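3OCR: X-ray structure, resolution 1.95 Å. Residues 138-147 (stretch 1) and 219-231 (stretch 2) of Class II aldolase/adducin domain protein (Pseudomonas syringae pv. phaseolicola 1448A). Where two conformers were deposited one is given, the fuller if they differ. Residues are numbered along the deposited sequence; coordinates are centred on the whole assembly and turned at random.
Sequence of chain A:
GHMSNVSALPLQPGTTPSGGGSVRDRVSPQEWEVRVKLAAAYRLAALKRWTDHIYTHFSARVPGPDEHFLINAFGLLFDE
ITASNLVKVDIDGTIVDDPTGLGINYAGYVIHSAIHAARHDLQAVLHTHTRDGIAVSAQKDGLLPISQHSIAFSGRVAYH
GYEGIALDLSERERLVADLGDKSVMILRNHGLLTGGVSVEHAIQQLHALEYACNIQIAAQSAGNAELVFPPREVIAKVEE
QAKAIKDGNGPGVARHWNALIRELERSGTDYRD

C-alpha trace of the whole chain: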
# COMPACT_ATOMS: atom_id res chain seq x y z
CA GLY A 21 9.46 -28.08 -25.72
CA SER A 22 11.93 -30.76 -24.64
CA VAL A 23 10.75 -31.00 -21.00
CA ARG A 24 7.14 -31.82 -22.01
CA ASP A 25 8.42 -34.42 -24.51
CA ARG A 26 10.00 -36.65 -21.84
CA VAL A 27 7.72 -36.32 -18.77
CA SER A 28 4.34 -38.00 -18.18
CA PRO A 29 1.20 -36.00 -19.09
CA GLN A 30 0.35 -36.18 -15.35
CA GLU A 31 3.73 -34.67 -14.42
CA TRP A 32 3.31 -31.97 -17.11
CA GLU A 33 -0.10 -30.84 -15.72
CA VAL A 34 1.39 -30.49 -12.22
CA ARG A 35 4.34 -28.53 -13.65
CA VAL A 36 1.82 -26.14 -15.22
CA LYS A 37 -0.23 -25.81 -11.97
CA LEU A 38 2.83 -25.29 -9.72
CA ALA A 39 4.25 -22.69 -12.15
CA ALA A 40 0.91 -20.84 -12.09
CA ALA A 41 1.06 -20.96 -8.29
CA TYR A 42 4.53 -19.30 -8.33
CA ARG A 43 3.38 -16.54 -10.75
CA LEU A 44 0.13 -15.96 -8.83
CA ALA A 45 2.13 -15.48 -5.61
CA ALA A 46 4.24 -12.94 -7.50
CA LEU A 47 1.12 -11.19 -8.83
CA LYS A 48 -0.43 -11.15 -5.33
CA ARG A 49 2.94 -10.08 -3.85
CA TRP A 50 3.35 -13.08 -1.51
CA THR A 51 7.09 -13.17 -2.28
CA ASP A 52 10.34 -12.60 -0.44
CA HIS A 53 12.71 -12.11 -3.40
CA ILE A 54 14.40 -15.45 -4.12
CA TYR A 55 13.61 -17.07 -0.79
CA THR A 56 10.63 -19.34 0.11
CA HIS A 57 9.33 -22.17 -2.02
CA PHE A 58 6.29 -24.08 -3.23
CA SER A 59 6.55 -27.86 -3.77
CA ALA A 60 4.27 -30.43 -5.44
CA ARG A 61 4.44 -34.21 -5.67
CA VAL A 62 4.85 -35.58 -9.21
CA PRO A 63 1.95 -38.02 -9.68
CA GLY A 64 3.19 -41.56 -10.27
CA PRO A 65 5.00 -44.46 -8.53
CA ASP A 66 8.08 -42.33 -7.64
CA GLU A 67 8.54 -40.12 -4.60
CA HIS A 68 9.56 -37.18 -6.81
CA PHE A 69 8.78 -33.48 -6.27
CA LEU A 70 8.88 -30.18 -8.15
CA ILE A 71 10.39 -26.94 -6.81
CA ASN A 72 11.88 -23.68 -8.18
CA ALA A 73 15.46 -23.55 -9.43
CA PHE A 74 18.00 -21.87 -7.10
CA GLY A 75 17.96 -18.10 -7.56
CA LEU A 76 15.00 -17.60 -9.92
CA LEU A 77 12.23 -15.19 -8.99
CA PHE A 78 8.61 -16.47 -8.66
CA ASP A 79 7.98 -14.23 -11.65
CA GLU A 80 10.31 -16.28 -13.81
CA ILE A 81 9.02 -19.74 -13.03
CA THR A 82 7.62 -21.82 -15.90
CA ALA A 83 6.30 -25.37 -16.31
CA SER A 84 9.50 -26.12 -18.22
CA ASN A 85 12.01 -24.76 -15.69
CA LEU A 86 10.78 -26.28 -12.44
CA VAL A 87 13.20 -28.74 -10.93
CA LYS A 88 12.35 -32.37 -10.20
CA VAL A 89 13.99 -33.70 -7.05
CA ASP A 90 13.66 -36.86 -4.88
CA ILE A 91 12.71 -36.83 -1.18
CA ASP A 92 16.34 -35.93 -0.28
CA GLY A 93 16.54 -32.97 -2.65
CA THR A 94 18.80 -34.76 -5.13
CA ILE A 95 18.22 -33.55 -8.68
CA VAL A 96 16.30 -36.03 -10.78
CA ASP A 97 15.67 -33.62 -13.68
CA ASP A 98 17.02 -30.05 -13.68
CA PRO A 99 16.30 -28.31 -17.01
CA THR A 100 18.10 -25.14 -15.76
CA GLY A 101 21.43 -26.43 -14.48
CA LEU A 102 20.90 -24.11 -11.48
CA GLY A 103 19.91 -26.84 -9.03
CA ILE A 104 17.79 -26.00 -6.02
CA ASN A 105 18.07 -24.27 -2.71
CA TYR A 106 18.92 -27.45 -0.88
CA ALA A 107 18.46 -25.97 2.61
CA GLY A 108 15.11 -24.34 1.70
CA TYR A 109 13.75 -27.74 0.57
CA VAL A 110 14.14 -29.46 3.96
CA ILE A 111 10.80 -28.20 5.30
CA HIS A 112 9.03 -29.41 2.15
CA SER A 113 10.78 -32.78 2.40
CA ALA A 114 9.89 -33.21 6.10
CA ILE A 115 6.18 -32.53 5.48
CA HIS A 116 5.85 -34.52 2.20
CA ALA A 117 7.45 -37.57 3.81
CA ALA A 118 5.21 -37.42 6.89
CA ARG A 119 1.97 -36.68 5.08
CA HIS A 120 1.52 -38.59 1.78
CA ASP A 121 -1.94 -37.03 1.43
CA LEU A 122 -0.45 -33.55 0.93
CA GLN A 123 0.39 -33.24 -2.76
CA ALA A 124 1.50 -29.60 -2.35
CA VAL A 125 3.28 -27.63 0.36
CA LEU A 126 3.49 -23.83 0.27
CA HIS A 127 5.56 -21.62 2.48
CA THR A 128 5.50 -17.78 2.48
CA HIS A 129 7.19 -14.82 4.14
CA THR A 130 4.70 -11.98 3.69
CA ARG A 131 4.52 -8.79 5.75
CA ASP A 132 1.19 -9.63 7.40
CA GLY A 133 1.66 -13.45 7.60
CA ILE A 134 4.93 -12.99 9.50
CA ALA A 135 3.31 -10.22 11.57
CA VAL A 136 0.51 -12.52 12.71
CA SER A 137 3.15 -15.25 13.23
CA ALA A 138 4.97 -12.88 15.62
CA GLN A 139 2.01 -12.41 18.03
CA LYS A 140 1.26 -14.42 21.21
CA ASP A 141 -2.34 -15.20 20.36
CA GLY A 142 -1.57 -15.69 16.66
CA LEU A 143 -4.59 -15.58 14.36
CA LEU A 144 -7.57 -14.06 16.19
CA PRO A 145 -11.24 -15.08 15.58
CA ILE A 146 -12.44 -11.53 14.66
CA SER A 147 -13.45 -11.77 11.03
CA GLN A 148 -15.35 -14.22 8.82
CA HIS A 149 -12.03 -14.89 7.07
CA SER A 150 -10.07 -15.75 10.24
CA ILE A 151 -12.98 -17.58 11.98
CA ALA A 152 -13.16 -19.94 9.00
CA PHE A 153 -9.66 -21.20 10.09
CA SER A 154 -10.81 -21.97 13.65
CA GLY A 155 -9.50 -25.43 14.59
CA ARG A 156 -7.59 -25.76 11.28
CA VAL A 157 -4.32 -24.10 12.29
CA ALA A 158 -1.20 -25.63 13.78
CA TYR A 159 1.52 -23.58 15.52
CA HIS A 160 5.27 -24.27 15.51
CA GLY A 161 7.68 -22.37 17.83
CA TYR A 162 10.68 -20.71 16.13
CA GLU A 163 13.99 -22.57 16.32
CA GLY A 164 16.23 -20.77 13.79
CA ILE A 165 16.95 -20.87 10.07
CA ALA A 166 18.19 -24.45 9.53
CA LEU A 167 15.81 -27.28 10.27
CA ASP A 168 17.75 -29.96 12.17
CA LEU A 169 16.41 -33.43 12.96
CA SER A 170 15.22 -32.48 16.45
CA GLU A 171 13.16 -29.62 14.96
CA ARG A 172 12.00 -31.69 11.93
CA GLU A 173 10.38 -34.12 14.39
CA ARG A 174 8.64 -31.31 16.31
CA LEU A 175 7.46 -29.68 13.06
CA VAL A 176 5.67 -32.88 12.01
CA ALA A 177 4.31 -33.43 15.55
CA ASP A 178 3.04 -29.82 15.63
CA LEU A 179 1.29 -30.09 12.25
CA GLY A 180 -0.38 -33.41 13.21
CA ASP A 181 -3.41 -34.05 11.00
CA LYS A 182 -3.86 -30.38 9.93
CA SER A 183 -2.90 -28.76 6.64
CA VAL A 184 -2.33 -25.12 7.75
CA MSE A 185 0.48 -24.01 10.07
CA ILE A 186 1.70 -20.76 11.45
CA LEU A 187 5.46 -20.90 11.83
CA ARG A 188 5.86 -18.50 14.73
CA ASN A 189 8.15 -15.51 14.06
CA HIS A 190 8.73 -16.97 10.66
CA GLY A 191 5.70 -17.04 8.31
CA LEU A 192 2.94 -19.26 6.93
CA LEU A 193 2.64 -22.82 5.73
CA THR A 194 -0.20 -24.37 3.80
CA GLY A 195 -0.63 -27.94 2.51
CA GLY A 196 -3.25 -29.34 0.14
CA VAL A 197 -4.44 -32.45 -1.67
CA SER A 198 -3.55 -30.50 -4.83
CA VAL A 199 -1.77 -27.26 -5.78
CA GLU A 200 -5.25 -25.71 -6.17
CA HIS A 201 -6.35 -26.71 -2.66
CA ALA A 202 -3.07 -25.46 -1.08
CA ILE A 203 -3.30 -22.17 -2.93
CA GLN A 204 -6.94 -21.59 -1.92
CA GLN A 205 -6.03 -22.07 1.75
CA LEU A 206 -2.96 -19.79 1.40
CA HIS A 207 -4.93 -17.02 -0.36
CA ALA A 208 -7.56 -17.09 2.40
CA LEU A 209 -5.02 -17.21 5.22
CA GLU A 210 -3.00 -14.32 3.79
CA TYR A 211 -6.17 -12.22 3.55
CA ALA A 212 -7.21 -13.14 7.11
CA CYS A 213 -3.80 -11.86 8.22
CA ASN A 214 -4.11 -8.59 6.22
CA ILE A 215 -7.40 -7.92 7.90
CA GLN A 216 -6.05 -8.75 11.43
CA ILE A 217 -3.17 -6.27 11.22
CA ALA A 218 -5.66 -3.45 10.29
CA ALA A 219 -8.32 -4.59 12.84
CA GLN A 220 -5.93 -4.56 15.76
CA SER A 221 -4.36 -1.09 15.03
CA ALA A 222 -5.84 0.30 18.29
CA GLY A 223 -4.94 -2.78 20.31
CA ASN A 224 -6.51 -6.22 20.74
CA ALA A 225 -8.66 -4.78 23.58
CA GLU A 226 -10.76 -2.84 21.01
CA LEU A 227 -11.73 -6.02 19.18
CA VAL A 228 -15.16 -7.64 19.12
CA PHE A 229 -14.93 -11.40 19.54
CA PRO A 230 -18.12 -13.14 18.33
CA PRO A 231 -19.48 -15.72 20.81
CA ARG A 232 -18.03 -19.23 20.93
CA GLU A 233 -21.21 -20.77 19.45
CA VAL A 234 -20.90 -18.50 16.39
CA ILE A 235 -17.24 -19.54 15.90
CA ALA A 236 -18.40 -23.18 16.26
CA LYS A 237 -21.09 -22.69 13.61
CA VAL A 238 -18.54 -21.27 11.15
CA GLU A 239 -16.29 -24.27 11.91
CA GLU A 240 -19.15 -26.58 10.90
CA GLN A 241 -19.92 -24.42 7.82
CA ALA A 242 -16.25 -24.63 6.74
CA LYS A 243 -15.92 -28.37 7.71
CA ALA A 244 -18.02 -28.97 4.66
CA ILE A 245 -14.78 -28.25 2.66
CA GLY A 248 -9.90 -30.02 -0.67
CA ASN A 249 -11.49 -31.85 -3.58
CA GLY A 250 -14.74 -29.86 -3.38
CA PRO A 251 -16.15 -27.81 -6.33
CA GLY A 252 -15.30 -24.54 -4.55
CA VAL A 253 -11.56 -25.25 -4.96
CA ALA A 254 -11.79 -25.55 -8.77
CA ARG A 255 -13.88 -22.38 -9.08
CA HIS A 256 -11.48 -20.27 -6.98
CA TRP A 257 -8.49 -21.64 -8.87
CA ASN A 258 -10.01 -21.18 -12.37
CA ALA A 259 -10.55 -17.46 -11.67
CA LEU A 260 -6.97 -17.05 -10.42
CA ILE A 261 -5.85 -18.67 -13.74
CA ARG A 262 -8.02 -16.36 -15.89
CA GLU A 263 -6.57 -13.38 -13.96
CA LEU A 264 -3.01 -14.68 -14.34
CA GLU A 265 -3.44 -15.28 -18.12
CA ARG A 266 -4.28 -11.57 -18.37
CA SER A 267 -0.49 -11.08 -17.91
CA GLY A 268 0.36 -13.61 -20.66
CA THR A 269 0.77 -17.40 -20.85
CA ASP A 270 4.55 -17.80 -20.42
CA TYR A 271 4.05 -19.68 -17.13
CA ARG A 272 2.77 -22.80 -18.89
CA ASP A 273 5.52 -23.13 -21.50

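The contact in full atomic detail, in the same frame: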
# COMPACT_ATOMS: atom_id res chain seq x y z
N ALA A 138 4.15 -13.45 14.54
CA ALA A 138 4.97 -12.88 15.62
C ALA A 138 4.18 -12.53 16.89
O ALA A 138 4.76 -12.02 17.86
CB ALA A 138 5.71 -11.65 15.11
N GLN A 139 2.88 -12.80 16.90
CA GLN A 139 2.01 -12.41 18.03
C GLN A 139 1.59 -13.59 18.92
O GLN A 139 1.23 -14.66 18.41
CB GLN A 139 0.76 -11.66 17.51
CG GLN A 139 1.11 -10.43 16.67
CD GLN A 139 -0.10 -9.73 16.09
OE1 GLN A 139 -1.24 -10.22 16.15
NE2 GLN A 139 0.15 -8.60 15.45
N LYS A 140 1.55 -13.36 20.25
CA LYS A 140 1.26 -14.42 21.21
C LYS A 140 0.03 -15.22 20.88
O LYS A 140 0.07 -16.46 20.87
CB LYS A 140 1.12 -13.84 22.65
CG LYS A 140 2.38 -13.20 23.16
CD LYS A 140 2.17 -12.70 24.62
CE LYS A 140 3.36 -11.84 25.07
NZ LYS A 140 4.69 -12.49 24.80
N ASP A 141 -1.07 -14.53 20.60
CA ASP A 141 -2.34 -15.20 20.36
C ASP A 141 -2.51 -15.55 18.88
O ASP A 141 -3.57 -16.04 18.48
CB ASP A 141 -3.48 -14.31 20.83
CG ASP A 141 -3.51 -14.15 22.36
OD1 ASP A 141 -3.02 -15.05 23.07
OD2 ASP A 141 -4.04 -13.13 22.84
N GLY A 142 -1.50 -15.29 18.07
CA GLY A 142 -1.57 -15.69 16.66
C GLY A 142 -2.83 -15.18 15.99
O GLY A 142 -3.23 -14.04 16.20
N LEU A 143 -3.45 -16.02 15.17
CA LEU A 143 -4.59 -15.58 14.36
C LEU A 143 -5.87 -15.52 15.19
O LEU A 143 -6.34 -16.54 15.67
CB LEU A 143 -4.78 -16.48 13.13
CG LEU A 143 -5.86 -16.08 12.12
CD1 LEU A 143 -5.45 -14.91 11.24
CD2 LEU A 143 -6.26 -17.29 11.27
N LEU A 144 -6.43 -14.32 15.32
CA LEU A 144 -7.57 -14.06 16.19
C LEU A 144 -8.90 -14.38 15.47
O LEU A 144 -8.99 -14.24 14.24
CB LEU A 144 -7.51 -12.58 16.64
CG LEU A 144 -6.26 -12.13 17.43
CD1 LEU A 144 -6.23 -10.61 17.57
CD2 LEU A 144 -6.21 -12.75 18.82
N PRO A 145 -9.94 -14.82 16.22
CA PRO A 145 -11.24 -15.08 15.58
C PRO A 145 -12.12 -13.80 15.51
O PRO A 145 -13.10 -13.67 16.24
CB PRO A 145 -11.84 -16.16 16.48
CG PRO A 145 -11.31 -15.87 17.86
CD PRO A 145 -9.95 -15.17 17.66
N ILE A 146 -11.77 -12.86 14.64
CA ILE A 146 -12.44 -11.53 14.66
C ILE A 146 -13.00 -11.11 13.31
O ILE A 146 -13.49 -9.99 13.14
CB ILE A 146 -11.50 -10.40 15.22
CG1 ILE A 146 -10.11 -10.43 14.57
CG2 ILE A 146 -11.33 -10.57 16.73
CD1 ILE A 146 -10.06 -9.78 13.21
N SER A 147 -12.91 -12.01 12.35
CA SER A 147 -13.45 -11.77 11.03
C SER A 147 -13.97 -13.07 10.44
O SER A 147 -13.53 -14.15 10.83
CB SER A 147 -12.39 -11.16 10.10
OG SER A 147 -11.36 -12.11 9.77
N ALA A 219 -7.30 -4.50 11.76
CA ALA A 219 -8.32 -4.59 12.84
C ALA A 219 -7.76 -4.20 14.19
O ALA A 219 -8.41 -3.46 14.99
CB ALA A 219 -8.92 -6.03 12.90
N GLN A 220 -6.56 -4.69 14.45
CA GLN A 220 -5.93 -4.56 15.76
C GLN A 220 -5.12 -3.24 15.93
O GLN A 220 -4.45 -3.04 16.97
CB GLN A 220 -5.08 -5.80 16.06
CG GLN A 220 -3.72 -5.76 15.38
CD GLN A 220 -3.00 -7.12 15.33
OE1 GLN A 220 -2.18 -7.34 14.44
NE2 GLN A 220 -3.29 -8.02 16.29
N SER A 221 -5.17 -2.33 14.96
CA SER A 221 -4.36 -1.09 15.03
C SER A 221 -4.53 -0.25 16.31
O SER A 221 -3.62 0.49 16.68
CB SER A 221 -4.61 -0.22 13.82
OG SER A 221 -4.53 -1.02 12.67
N ALA A 222 -5.69 -0.34 16.96
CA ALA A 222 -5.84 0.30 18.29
C ALA A 222 -5.66 -0.63 19.45
O ALA A 222 -5.98 -0.26 20.58
CB ALA A 222 -7.17 1.07 18.42
N GLY A 223 -5.11 -1.82 19.22
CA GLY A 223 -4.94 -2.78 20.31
C GLY A 223 -5.98 -3.89 20.22
O GLY A 223 -7.10 -3.69 19.74
N ASN A 224 -5.59 -5.07 20.70
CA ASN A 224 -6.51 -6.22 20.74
C ASN A 224 -7.74 -5.95 21.66
O ASN A 224 -8.84 -6.47 21.42
CB ASN A 224 -5.73 -7.49 21.14
CG ASN A 224 -4.90 -8.06 20.00
OD1 ASN A 224 -4.93 -7.56 18.87
ND2 ASN A 224 -4.14 -9.14 20.29
N ALA A 225 -7.56 -5.10 22.67
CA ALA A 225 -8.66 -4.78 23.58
C ALA A 225 -9.84 -4.03 22.92
O ALA A 225 -10.91 -3.96 23.49
CB ALA A 225 -8.15 -4.02 24.80
N GLU A 226 -9.65 -3.51 21.71
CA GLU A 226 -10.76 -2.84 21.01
C GLU A 226 -11.58 -3.81 20.16
O GLU A 226 -12.62 -3.43 19.58
CB GLU A 226 -10.23 -1.68 20.16
CG GLU A 226 -9.50 -0.62 20.97
CD GLU A 226 -10.46 0.27 21.78
OE1 GLU A 226 -11.70 0.06 21.74
OE2 GLU A 226 -9.96 1.20 22.45
N LEU A 227 -11.13 -5.06 20.09
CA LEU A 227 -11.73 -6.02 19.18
C LEU A 227 -13.02 -6.62 19.70
O LEU A 227 -13.17 -6.82 20.92
CB LEU A 227 -10.72 -7.12 18.84
CG LEU A 227 -9.45 -6.71 18.11
CD1 LEU A 227 -8.53 -7.90 18.02
CD2 LEU A 227 -9.75 -6.20 16.72
N VAL A 228 -13.96 -6.84 18.80
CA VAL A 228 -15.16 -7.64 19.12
C VAL A 228 -14.91 -9.09 18.74
O VAL A 228 -14.66 -9.42 17.57
CB VAL A 228 -16.44 -7.17 18.35
CG1 VAL A 228 -17.62 -8.08 18.67
CG2 VAL A 228 -16.79 -5.77 18.68
N PHE A 229 -15.02 -9.96 19.74
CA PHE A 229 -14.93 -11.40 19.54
C PHE A 229 -16.35 -11.97 19.54
O PHE A 229 -17.02 -11.96 20.59
CB PHE A 229 -14.12 -12.03 20.69
CG PHE A 229 -12.66 -11.65 20.70
CD1 PHE A 229 -11.71 -12.51 20.16
CD2 PHE A 229 -12.24 -10.43 21.23
CE1 PHE A 229 -10.35 -12.15 20.15
CE2 PHE A 229 -10.89 -10.07 21.23
CZ PHE A 229 -9.95 -10.92 20.69
N PRO A 230 -16.82 -12.47 18.37
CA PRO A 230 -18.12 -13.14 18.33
C PRO A 230 -18.17 -14.30 19.34
O PRO A 230 -17.12 -14.83 19.72
CB PRO A 230 -18.19 -13.70 16.89
CG PRO A 230 -17.29 -12.81 16.11
CD PRO A 230 -16.16 -12.49 17.04
N PRO A 231 -19.38 -14.70 19.77
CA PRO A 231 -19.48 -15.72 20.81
C PRO A 231 -18.97 -17.05 20.29
O PRO A 231 -18.87 -17.26 19.07
CB PRO A 231 -20.99 -15.79 21.11
CG PRO A 231 -21.61 -14.65 20.41
CD PRO A 231 -20.71 -14.30 19.27
O HOH W 1 -4.56 -10.77 22.39

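A stretch with no regular helix or strand packs against one that leaves a helix and makes a short 3-10 segment; the two are at least 73 residues apart in sequence wherever they touch and bury 453 Å² between them. The clasp is a pair of amides laid head to head. Gln-139 NE2 donates to Gln-220 OE1 (2.8 Å), and Gln-220 NE2 donates back to Gln-139 OE1 (3.0 Å). Glutamine suits both positions because its amide carries a donor and an acceptor side by side, so each buried end answers the other. Gln-220 NE2 spends its second hydrogen on Asn-224 OD1 (3.1 Å), which ties the clasp to the start of the 3-10 segment. Asn-224 then reaches across through a water, which accepts from Asn-224 ND2 (2.7 Å) and donates to Asp-141 OD2 (2.5 Å).

Next to this network, Leu-144 is the bump that fills a hollow. Its CD1 lies 3.6 Å from both Leu-227 CD1 and Asn-224 OD1, and 4.1 Å from Gln-220 NE2, so one methyl plugs the pocket those three side chains make. The second methyl, Leu-144 CD2, turns to the Phe-229 edge, 4.4 Å from Phe-229 CE1.

Ile-146 contributes the largest covered area, 87 Å², although its CA-to-CB bond points sideways. Its two arms separate: CD1 meets Ala-219 CB at 3.9 Å, methyl against methyl, while CG2 sits over a face of the Phe-229 ring, 4.0 Å from the centroid and 17° off the normal, in a CH-pi contact. The puckered Pro-145 ring abuts the edge of the Phe-229 ring, with Pro-145 CD 3.9 Å from Phe-229 CE1; Phe-229 stays exposed and Pro-145 partly so. The packing has one cost: Pro-145 O, 3.4 Å from Pro-230 CD, is buried without a hydrogen-bond partner.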